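Local coordinates for tail fiber protein (Pseudomonas aeruginosa, PDB 6CL6), which forms the trimeric receptor-binding fibre of the R2 pyocin, a contractile injection system, and probably recognises the surface of target bacterial cells, at the interface of chains A and B. Residues are numbered along the deposited sequence; one frame, centred on the assembly and turned at random. Chains: chain A/B, Tail fiber protein.

Contact 1: the interface of chains A and B. Residues chain A 41-42, 46, 59, 73, 93; chain B 78-79, 85.
B:Tyr79, at the end of strand 72-79, lays its ring against A:Leu59 and gives up 105 Å² to chain A. One branch of the leucine, CD2, sits over a face of the phenol ring, displaced toward the rim, with A:Leu59 CD2 3.3 Å from B:Tyr79 CG. The other branch, CD1, rests over the centre of the A:Tyr73 ring, so the forked leucine end links a tyrosine of its own chain to one of the partner. With CG anti to the backbone N (chi1 -176°), the B:Tyr79 ring reaches between A:Thr42 and A:Tyr93. A:Thr42 CG2 touches B:Tyr79 CD2 at 3.9 Å, while the hydroxyl A:Tyr93 OH lies 3.6 Å from B:Tyr79 CD1 across the ring. Farther out, the amide ND2 of A:Asn46 is 3.8 Å from B:Tyr79 OH.

A:Tyr93, the next most buried residue, uses its hydroxyl again: B:Asn85 ND2 donates to A:Tyr93 OH over 3.0 Å, a bent bond whose acceptor is tilted 26° from the amide plane. Amide and phenol ring stand almost perpendicular. Just before B:Tyr79 the backbones join as well, A:Ala41 N donating to B:Phe78 O over 3.0 Å.

Contact 2: the interface of chains A and B. Residues chain A 121-123; chain B 118-119, 121, 124-125.
A:Ile122, opening the short 3-10 helix 122-124, meets B:Arg119 through both its backbone and its side chain. A backbone hydrogen bond crosses the interface from A:Ile122 N to the carbonyl B:Arg119 O, 2.9 Å long and fairly straight.

Van der Waals contacts, carbon to carbon and carbon to oxygen, lie beside that bond. CG1 of A:Ile122 lies between its backbone N and carbonyl carbon (chi1 68°), which turns the two arms of the side chain toward different neighbours. The longer arm makes an apolar contact, A:Ile122 CD1 to B:Arg119 CB at 3.8 Å, and goes on toward the backbone of B:Gly124. On the short arm, A:Ile122 CG2 meets the hydroxyl B:Ser125 OG at 3.3 Å. On another flank the amide of B:Gln118 brings OE1 to 3.5 Å from A:Ile122 CG1. The methylene B:Gln118 CG makes an apolar contact with A:Asp121 CB at 3.7 Å, with carboxylate and amide planes nearly parallel, 16° apart.

Polar bonds within chain B probably help position these groups. B:Gln118, bent at chi2, folds back until OE1 accepts from B:Arg119 N in the carbonyl plane, on a lone pair. The extended B:Arg119 carries its guanidinium to B:Asp121, gripping it side-on in a salt bridge. NE approaches OD1 from above the carboxylate plane, whereas B:Arg119 NH2 meets the syn lone pair of B:Asp121 OD2 at 2.8 Å.

Contact 3: the interface of chains A and B. Residues chain A 168-170, 186-188; chain B 182, 196-197.
The phenol oxygen OH of B:Tyr182 is pushed into chain A, where the backbone of A:Gly169 and A:Leu170 and the side chain of A:Tyr188 enclose it. A:Leu170 N is 3.6 Å from B:Tyr182 OH, too long to count as a hydrogen bond, and A:Tyr188 CB lies 3.5 Å from B:Tyr182 OH. The hydroxyl thus lies beside the backbone at the start of strand 169-177.

The ring behind the hydroxyl is sandwiched. A:Leu170 CB sits over the centre of one face, 3.7 Å from the centroid of the B:Tyr182 ring, and A:Leu170 CD2 reaches B:Tyr182 CG at 3.8 Å. The opposite face is covered from within chain B by the thiol sulfur B:Cys197 SG, which lies 3.7 Å above the plane of the B:Tyr182 ring; its chi1 of 176° points it at the ring. The leucine and tyrosine side chains run antiparallel; cover on both faces probably limits the turning of the ring.

A:Gln186 runs extended along one edge. Its amide is turned 77° against the ring, and A:Gln186 NE2 lies in the ring plane, 3.7 Å from B:Tyr182 CD2. The backbone A:Gln186 O also approaches this edge, 3.5 Å from B:Tyr182 CE2. Beside the sulfur-covered face, the carbonyl A:Tyr188 O lies 3.2 Å from B:Cys197 CB.

Contact 1: the interface of chains A and B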
ATOM      1  N   ALA A  41     -18.535 -65.273  36.760  1.00  7.44           N
ATOM      2  CA  ALA A  41     -18.109 -65.550  35.394  1.00  7.59           C
ATOM      3  C   ALA A  41     -17.226 -66.788  35.369  1.00 17.34           C
ATOM      4  O   ALA A  41     -16.151 -66.796  34.802  1.00 13.28           O
ATOM      5  CB  ALA A  41     -17.408 -64.340  34.805  1.00  7.48           C
ATOM      6  N   THR A  42     -17.706 -67.855  36.012  1.00 15.55           N
ATOM      7  CA  THR A  42     -16.870 -69.025  36.281  1.00 19.56           C
ATOM      8  C   THR A  42     -17.399 -70.317  35.668  1.00  9.79           C
ATOM      9  O   THR A  42     -16.840 -71.393  35.948  1.00 13.27           O
ATOM     10  CB  THR A  42     -16.716 -69.247  37.799  1.00  9.22           C
ATOM     11  OG1 THR A  42     -18.002 -69.429  38.357  1.00 13.68           O
ATOM     12  CG2 THR A  42     -16.048 -68.078  38.443  1.00 13.73           C
ATOM     13  N   ASN A  46     -11.639 -69.857  31.231  0.62 12.66           N
ATOM     14  CA  ASN A  46     -11.410 -68.466  30.848  0.62 17.02           C
ATOM     15  C   ASN A  46     -10.714 -68.322  29.494  0.62  9.10           C
ATOM     16  O   ASN A  46     -10.228 -67.216  29.169  0.62  8.98           O
ATOM     17  CB  ASN A  46     -10.617 -67.734  31.936  0.62 17.48           C
ATOM     18  CG  ASN A  46      -9.202 -68.267  32.099  0.62 14.97           C
ATOM     19  OD1 ASN A  46      -8.661 -68.939  31.209  0.62 18.91           O
ATOM     20  ND2 ASN A  46      -8.601 -67.965  33.237  0.62 19.70           N
ATOM     21  N   LEU A  59     -16.082 -65.262  31.152  1.00  8.07           N
ATOM     22  CA  LEU A  59     -14.897 -64.407  31.167  1.00 10.31           C
ATOM     23  C   LEU A  59     -13.849 -65.082  30.288  1.00 11.73           C
ATOM     24  O   LEU A  59     -13.550 -66.259  30.490  1.00 10.78           O
ATOM     25  CB  LEU A  59     -14.336 -64.215  32.564  1.00 18.47           C
ATOM     26  CG  LEU A  59     -12.964 -63.530  32.765  1.00  9.88           C
ATOM     27  CD1 LEU A  59     -13.010 -62.069  32.363  1.00  7.65           C
ATOM     28  CD2 LEU A  59     -12.515 -63.680  34.200  1.00 21.87           C
ATOM     29  N   TYR A  73     -15.330 -59.811  30.337  1.00  8.98           N
ATOM     30  CA  TYR A  73     -16.601 -60.414  30.718  1.00 11.35           C
ATOM     31  C   TYR A  73     -17.563 -60.293  29.557  1.00 10.98           C
ATOM     32  O   TYR A  73     -17.686 -59.215  28.954  1.00 11.12           O
ATOM     33  CB  TYR A  73     -17.204 -59.717  31.932  1.00  7.20           C
ATOM     34  CG  TYR A  73     -16.364 -59.710  33.168  1.00  9.05           C
ATOM     35  CD1 TYR A  73     -15.473 -58.682  33.420  1.00  8.83           C
ATOM     36  CD2 TYR A  73     -16.522 -60.700  34.121  1.00 11.57           C
ATOM     37  CE1 TYR A  73     -14.727 -58.701  34.597  1.00  9.55           C
ATOM     38  CE2 TYR A  73     -15.820 -60.702  35.270  1.00  7.02           C
ATOM     39  CZ  TYR A  73     -14.922 -59.720  35.502  1.00  9.43           C
ATOM     40  OH  TYR A  73     -14.217 -59.770  36.699  1.00 11.83           O
ATOM     41  N   TYR A  93     -11.970 -56.600  31.703  1.00 10.13           N
ATOM     42  CA  TYR A  93     -11.558 -57.237  32.957  1.00  9.29           C
ATOM     43  C   TYR A  93     -10.503 -56.451  33.736  1.00  9.18           C
ATOM     44  O   TYR A  93     -10.368 -56.652  34.951  1.00 10.72           O
ATOM     45  CB  TYR A  93     -11.019 -58.618  32.640  1.00  9.37           C
ATOM     46  CG  TYR A  93     -10.560 -59.475  33.785  1.00 12.00           C
ATOM     47  CD1 TYR A  93     -11.446 -59.953  34.737  1.00  9.53           C
ATOM     48  CD2 TYR A  93      -9.232 -59.855  33.884  1.00 17.47           C
ATOM     49  CE1 TYR A  93     -11.011 -60.754  35.776  1.00  7.38           C
ATOM     50  CE2 TYR A  93      -8.778 -60.659  34.925  1.00 18.56           C
ATOM     51  CZ  TYR A  93      -9.669 -61.102  35.860  1.00 14.70           C
ATOM     52  OH  TYR A  93      -9.207 -61.904  36.875  1.00 14.27           O
TER
ATOM     53  N   PHE B  78     -18.448 -60.878  38.394  1.00  8.63           N
ATOM     54  CA  PHE B  78     -17.350 -61.190  39.318  1.00  8.72           C
ATOM     55  C   PHE B  78     -16.446 -62.333  38.862  1.00 10.88           C
ATOM     56  O   PHE B  78     -16.867 -63.271  38.179  1.00 12.05           O
ATOM     57  CB  PHE B  78     -17.906 -61.562  40.688  1.00 15.73           C
ATOM     58  CG  PHE B  78     -18.855 -60.524  41.271  1.00 10.26           C
ATOM     59  CD1 PHE B  78     -18.381 -59.381  41.854  1.00 13.70           C
ATOM     60  CD2 PHE B  78     -20.228 -60.750  41.232  1.00  8.83           C
ATOM     61  CE1 PHE B  78     -19.287 -58.443  42.419  1.00 12.65           C
ATOM     62  CE2 PHE B  78     -21.098 -59.872  41.764  1.00 12.74           C
ATOM     63  CZ  PHE B  78     -20.625 -58.712  42.384  1.00 11.58           C
ATOM     64  N   TYR B  79     -15.182 -62.264  39.319  1.00 14.03           N
ATOM     65  CA  TYR B  79     -14.247 -63.366  39.128  1.00  9.34           C
ATOM     66  C   TYR B  79     -13.096 -63.214  40.099  1.00 10.93           C
ATOM     67  O   TYR B  79     -12.504 -62.114  40.185  1.00 11.94           O
ATOM     68  CB  TYR B  79     -13.757 -63.403  37.669  1.00 13.95           C
ATOM     69  CG  TYR B  79     -12.862 -64.588  37.363  1.00 18.05           C
ATOM     70  CD1 TYR B  79     -11.501 -64.529  37.599  1.00 12.69           C
ATOM     71  CD2 TYR B  79     -13.387 -65.757  36.818  1.00 19.88           C
ATOM     72  CE1 TYR B  79     -10.679 -65.625  37.324  1.00 20.96           C
ATOM     73  CE2 TYR B  79     -12.577 -66.869  36.544  1.00 14.11           C
ATOM     74  CZ  TYR B  79     -11.219 -66.778  36.806  1.00 24.82           C
ATOM     75  OH  TYR B  79     -10.400 -67.845  36.546  1.00 33.00           O
ATOM     76  N   ASN B  85     -12.417 -59.763  41.703  1.00  9.03           N
ATOM     77  CA  ASN B  85     -12.396 -58.790  40.624  1.00 10.71           C
ATOM     78  C   ASN B  85     -13.806 -58.626  40.068  1.00 17.21           C
ATOM     79  O   ASN B  85     -14.610 -59.562  40.089  1.00 13.55           O
ATOM     80  CB  ASN B  85     -11.475 -59.251  39.498  1.00 11.20           C
ATOM     81  CG  ASN B  85     -10.030 -59.396  39.935  1.00  9.28           C
ATOM     82  OD1 ASN B  85      -9.507 -58.568  40.705  1.00 12.46           O
ATOM     83  ND2 ASN B  85      -9.370 -60.456  39.452  1.00 13.99           N
TER

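Contact 2: the interface of chains A and B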
ATOM      1  N   ASP A 121     -18.297 -47.658  24.800  1.00 12.78           N
ATOM      2  CA  ASP A 121     -17.829 -46.570  25.620  1.00 16.66           C
ATOM      3  C   ASP A 121     -17.303 -45.428  24.722  1.00 13.87           C
ATOM      4  O   ASP A 121     -16.840 -45.640  23.604  1.00 15.21           O
ATOM      5  CB  ASP A 121     -16.766 -47.055  26.585  1.00 13.59           C
ATOM      6  CG  ASP A 121     -15.468 -47.425  25.909  1.00 25.21           C
ATOM      7  OD1 ASP A 121     -15.347 -48.585  25.434  1.00 16.13           O
ATOM      8  OD2 ASP A 121     -14.579 -46.558  25.828  1.00 20.53           O
ATOM      9  N   ILE A 122     -17.398 -44.204  25.231  1.00 17.19           N
ATOM     10  CA  ILE A 122     -17.108 -43.016  24.419  1.00 12.82           C
ATOM     11  C   ILE A 122     -15.607 -42.831  24.188  1.00  9.96           C
ATOM     12  O   ILE A 122     -15.175 -41.872  23.497  1.00 13.61           O
ATOM     13  CB  ILE A 122     -17.729 -41.756  25.066  1.00 14.05           C
ATOM     14  CG1 ILE A 122     -17.040 -41.400  26.379  1.00 14.82           C
ATOM     15  CG2 ILE A 122     -19.237 -41.925  25.293  1.00 17.11           C
ATOM     16  CD1 ILE A 122     -17.531 -40.080  26.973  1.00 23.83           C
ATOM     17  N   GLY A 123     -14.801 -43.717  24.759  1.00 13.97           N
ATOM     18  CA  GLY A 123     -13.387 -43.799  24.424  1.00 23.37           C
ATOM     19  C   GLY A 123     -13.108 -43.959  22.932  1.00 15.77           C
ATOM     20  O   GLY A 123     -12.007 -43.669  22.451  1.00 16.96           O
TER
ATOM     21  N   GLN B 118     -16.165 -44.969  32.980  1.00 12.52           N
ATOM     22  CA  GLN B 118     -16.177 -44.441  31.616  1.00 13.95           C
ATOM     23  C   GLN B 118     -17.618 -44.377  31.126  1.00 13.53           C
ATOM     24  O   GLN B 118     -18.399 -45.332  31.294  1.00 14.12           O
ATOM     25  CB  GLN B 118     -15.367 -45.294  30.664  1.00  8.75           C
ATOM     26  CG  GLN B 118     -15.500 -44.846  29.239  1.00 18.54           C
ATOM     27  CD  GLN B 118     -14.816 -43.527  28.973  1.00 23.83           C
ATOM     28  OE1 GLN B 118     -15.357 -42.457  29.300  1.00 25.47           O
ATOM     29  NE2 GLN B 118     -13.671 -43.583  28.322  1.00 27.70           N
ATOM     30  N   ARG B 119     -17.963 -43.281  30.496  1.00  8.81           N
ATOM     31  CA  ARG B 119     -19.320 -43.110  29.973  1.00 10.87           C
ATOM     32  C   ARG B 119     -19.547 -43.913  28.701  1.00 16.05           C
ATOM     33  O   ARG B 119     -18.625 -44.116  27.910  1.00 14.06           O
ATOM     34  CB  ARG B 119     -19.606 -41.635  29.736  1.00 23.71           C
ATOM     35  CG  ARG B 119     -21.049 -41.400  29.308  1.00 14.15           C
ATOM     36  CD  ARG B 119     -21.406 -40.013  29.674  1.00 19.73           C
ATOM     37  NE  ARG B 119     -22.784 -39.698  29.356  1.00 17.78           N
ATOM     38  CZ  ARG B 119     -23.293 -38.493  29.552  1.00 24.23           C
ATOM     39  NH1 ARG B 119     -22.518 -37.531  30.064  1.00 16.38           N
ATOM     40  NH2 ARG B 119     -24.539 -38.247  29.230  1.00 21.42           N
ATOM     41  N   ASP B 121     -23.163 -43.700  27.040  1.00 13.25           N
ATOM     42  CA  ASP B 121     -24.213 -43.132  26.184  1.00  9.44           C
ATOM     43  C   ASP B 121     -23.606 -41.963  25.390  1.00 18.77           C
ATOM     44  O   ASP B 121     -22.602 -41.362  25.801  1.00 17.43           O
ATOM     45  CB  ASP B 121     -25.413 -42.661  26.986  1.00 19.43           C
ATOM     46  CG  ASP B 121     -25.088 -41.568  27.955  1.00 20.75           C
ATOM     47  OD1 ASP B 121     -24.559 -41.877  29.022  1.00 18.46           O
ATOM     48  OD2 ASP B 121     -25.392 -40.382  27.654  1.00 23.39           O
ATOM     49  N   GLY B 124     -22.158 -38.154  26.149  1.00 12.69           N
ATOM     50  CA  GLY B 124     -20.799 -37.723  26.380  1.00 25.86           C
ATOM     51  C   GLY B 124     -19.974 -37.464  25.128  1.00 16.42           C
ATOM     52  O   GLY B 124     -18.766 -37.255  25.237  1.00 12.84           O
ATOM     53  N   SER B 125     -20.591 -37.441  23.953  0.81 10.98           N
ATOM     54  CA  SER B 125     -19.834 -37.356  22.716  0.81 13.63           C
ATOM     55  C   SER B 125     -20.387 -36.279  21.795  0.81 15.89           C
ATOM     56  O   SER B 125     -21.566 -35.901  21.870  0.81 14.87           O
ATOM     57  CB  SER B 125     -19.848 -38.715  21.953  0.81 11.47           C
ATOM     58  OG  SER B 125     -19.384 -39.741  22.772  0.81 13.63           O
TER

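Contact 3: the interface of chains A and B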
ATOM      1  N   ALA A 168      -0.659 -21.133  24.628  1.00 12.04           N
ATOM      2  CA  ALA A 168      -1.746 -22.032  25.000  1.00 13.14           C
ATOM      3  C   ALA A 168      -2.734 -22.131  23.838  1.00 12.18           C
ATOM      4  O   ALA A 168      -2.868 -21.211  23.029  1.00 13.53           O
ATOM      5  CB  ALA A 168      -2.431 -21.505  26.256  1.00 13.15           C
ATOM      6  N   GLY A 169      -3.422 -23.255  23.742  1.00 10.16           N
ATOM      7  CA  GLY A 169      -4.313 -23.457  22.610  1.00 12.98           C
ATOM      8  C   GLY A 169      -4.947 -24.820  22.599  1.00 12.57           C
ATOM      9  O   GLY A 169      -4.698 -25.660  23.458  1.00 14.16           O
ATOM     10  N   LEU A 170      -5.758 -25.028  21.575  1.00 10.85           N
ATOM     11  CA  LEU A 170      -6.507 -26.257  21.368  1.00 10.08           C
ATOM     12  C   LEU A 170      -5.967 -27.062  20.203  1.00 12.73           C
ATOM     13  O   LEU A 170      -6.015 -26.617  19.047  1.00 16.03           O
ATOM     14  CB  LEU A 170      -7.991 -25.932  21.127  1.00  9.98           C
ATOM     15  CG  LEU A 170      -8.945 -27.093  21.283  1.00 11.66           C
ATOM     16  CD1 LEU A 170      -8.928 -27.650  22.680  1.00 19.41           C
ATOM     17  CD2 LEU A 170     -10.334 -26.645  20.915  1.00 18.04           C
ATOM     18  N   GLN A 186      -5.584 -24.158  17.493  1.00 13.73           N
ATOM     19  CA  GLN A 186      -6.233 -22.857  17.659  1.00 12.49           C
ATOM     20  C   GLN A 186      -5.636 -22.191  18.895  1.00 13.64           C
ATOM     21  O   GLN A 186      -5.827 -22.659  20.025  1.00 12.96           O
ATOM     22  CB  GLN A 186      -7.744 -23.043  17.769  1.00  8.11           C
ATOM     23  CG  GLN A 186      -8.516 -21.747  18.020  1.00  7.98           C
ATOM     24  CD  GLN A 186     -10.014 -21.967  18.168  1.00 13.37           C
ATOM     25  OE1 GLN A 186     -10.547 -23.054  17.901  1.00 13.76           O
ATOM     26  NE2 GLN A 186     -10.698 -20.931  18.606  1.00 14.64           N
ATOM     27  N   ALA A 187      -4.926 -21.097  18.681  1.00  9.70           N
ATOM     28  CA  ALA A 187      -4.289 -20.378  19.782  1.00  9.42           C
ATOM     29  C   ALA A 187      -5.339 -19.731  20.677  1.00  8.29           C
ATOM     30  O   ALA A 187      -6.333 -19.186  20.200  1.00 15.45           O
ATOM     31  CB  ALA A 187      -3.342 -19.326  19.234  1.00 14.03           C
ATOM     32  N   TYR A 188      -5.107 -19.783  21.990  1.00 14.27           N
ATOM     33  CA  TYR A 188      -6.108 -19.287  22.934  1.00 10.96           C
ATOM     34  C   TYR A 188      -6.359 -17.796  22.760  1.00 16.25           C
ATOM     35  O   TYR A 188      -7.492 -17.330  22.925  1.00 14.46           O
ATOM     36  CB  TYR A 188      -5.683 -19.605  24.378  1.00  9.55           C
ATOM     37  CG  TYR A 188      -4.775 -18.602  25.002  1.00 25.06           C
ATOM     38  CD1 TYR A 188      -3.432 -18.525  24.651  1.00 16.39           C
ATOM     39  CD2 TYR A 188      -5.259 -17.702  25.954  1.00 16.20           C
ATOM     40  CE1 TYR A 188      -2.593 -17.592  25.245  1.00 17.71           C
ATOM     41  CE2 TYR A 188      -4.438 -16.754  26.520  1.00 12.52           C
ATOM     42  CZ  TYR A 188      -3.115 -16.708  26.173  1.00 27.32           C
ATOM     43  OH  TYR A 188      -2.312 -15.775  26.768  1.00 17.66           O
TER
ATOM     44  N   TYR B 182     -13.352 -22.627  23.700  1.00 10.85           N
ATOM     45  CA  TYR B 182     -13.054 -22.321  22.309  1.00 13.99           C
ATOM     46  C   TYR B 182     -14.327 -22.381  21.490  1.00 11.14           C
ATOM     47  O   TYR B 182     -15.177 -23.246  21.731  1.00 12.06           O
ATOM     48  CB  TYR B 182     -12.022 -23.308  21.735  1.00 10.49           C
ATOM     49  CG  TYR B 182     -10.647 -23.159  22.381  1.00 10.46           C
ATOM     50  CD1 TYR B 182     -10.333 -23.859  23.561  1.00 10.86           C
ATOM     51  CD2 TYR B 182      -9.665 -22.373  21.812  1.00 10.87           C
ATOM     52  CE1 TYR B 182      -9.084 -23.751  24.148  1.00 10.95           C
ATOM     53  CE2 TYR B 182      -8.413 -22.265  22.391  1.00 10.34           C
ATOM     54  CZ  TYR B 182      -8.136 -22.946  23.564  1.00 15.69           C
ATOM     55  OH  TYR B 182      -6.907 -22.832  24.142  1.00 15.62           O
ATOM     56  N   ARG B 196     -12.605 -17.968  18.192  1.00 12.37           N
ATOM     57  CA  ARG B 196     -12.297 -17.175  19.385  1.00 13.27           C
ATOM     58  C   ARG B 196     -12.275 -18.091  20.593  1.00 14.32           C
ATOM     59  O   ARG B 196     -12.666 -19.266  20.523  1.00 10.89           O
ATOM     60  CB  ARG B 196     -13.325 -16.063  19.619  1.00 13.51           C
ATOM     61  CG  ARG B 196     -14.678 -16.553  20.111  1.00  9.73           C
ATOM     62  CD  ARG B 196     -15.596 -15.400  20.491  1.00 12.33           C
ATOM     63  NE  ARG B 196     -16.869 -15.891  20.989  1.00 13.83           N
ATOM     64  CZ  ARG B 196     -17.759 -15.175  21.657  1.00 15.02           C
ATOM     65  NH1 ARG B 196     -17.538 -13.893  21.916  1.00 16.05           N
ATOM     66  NH2 ARG B 196     -18.877 -15.751  22.074  1.00 15.69           N
ATOM     67  N   CYS B 197     -11.843 -17.526  21.722  1.00 11.38           N
ATOM     68  CA  CYS B 197     -11.731 -18.295  22.961  1.00  8.08           C
ATOM     69  C   CYS B 197     -12.059 -17.407  24.142  1.00 16.61           C
ATOM     70  O   CYS B 197     -11.704 -16.229  24.151  1.00 14.92           O
ATOM     71  CB  CYS B 197     -10.324 -18.879  23.119  1.00 12.81           C
ATOM     72  SG  CYS B 197     -10.004 -19.775  24.681  1.00 17.26           S
TER

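Contacts 1, 2 and 3 follow one another along the fibre: their C-alpha centres are about 23 Å apart between contacts 1 and 2, 24 Å between contacts 2 and 3, and 45 Å between contacts 1 and 3, nearly a straight line. They share no residue. Each draws on corresponding elements of both chains but in different roles: strand 72-79 in contact 1, A:Asp121 and B:Asp121 and the 3-10 helix 122-124 in contact 2, strand 180-187 in contact 3. This unequal use suits the three-chain assembly, where each copy would present one surface to one neighbour and another to the next. Contact 2 lies between the other two along the fibre.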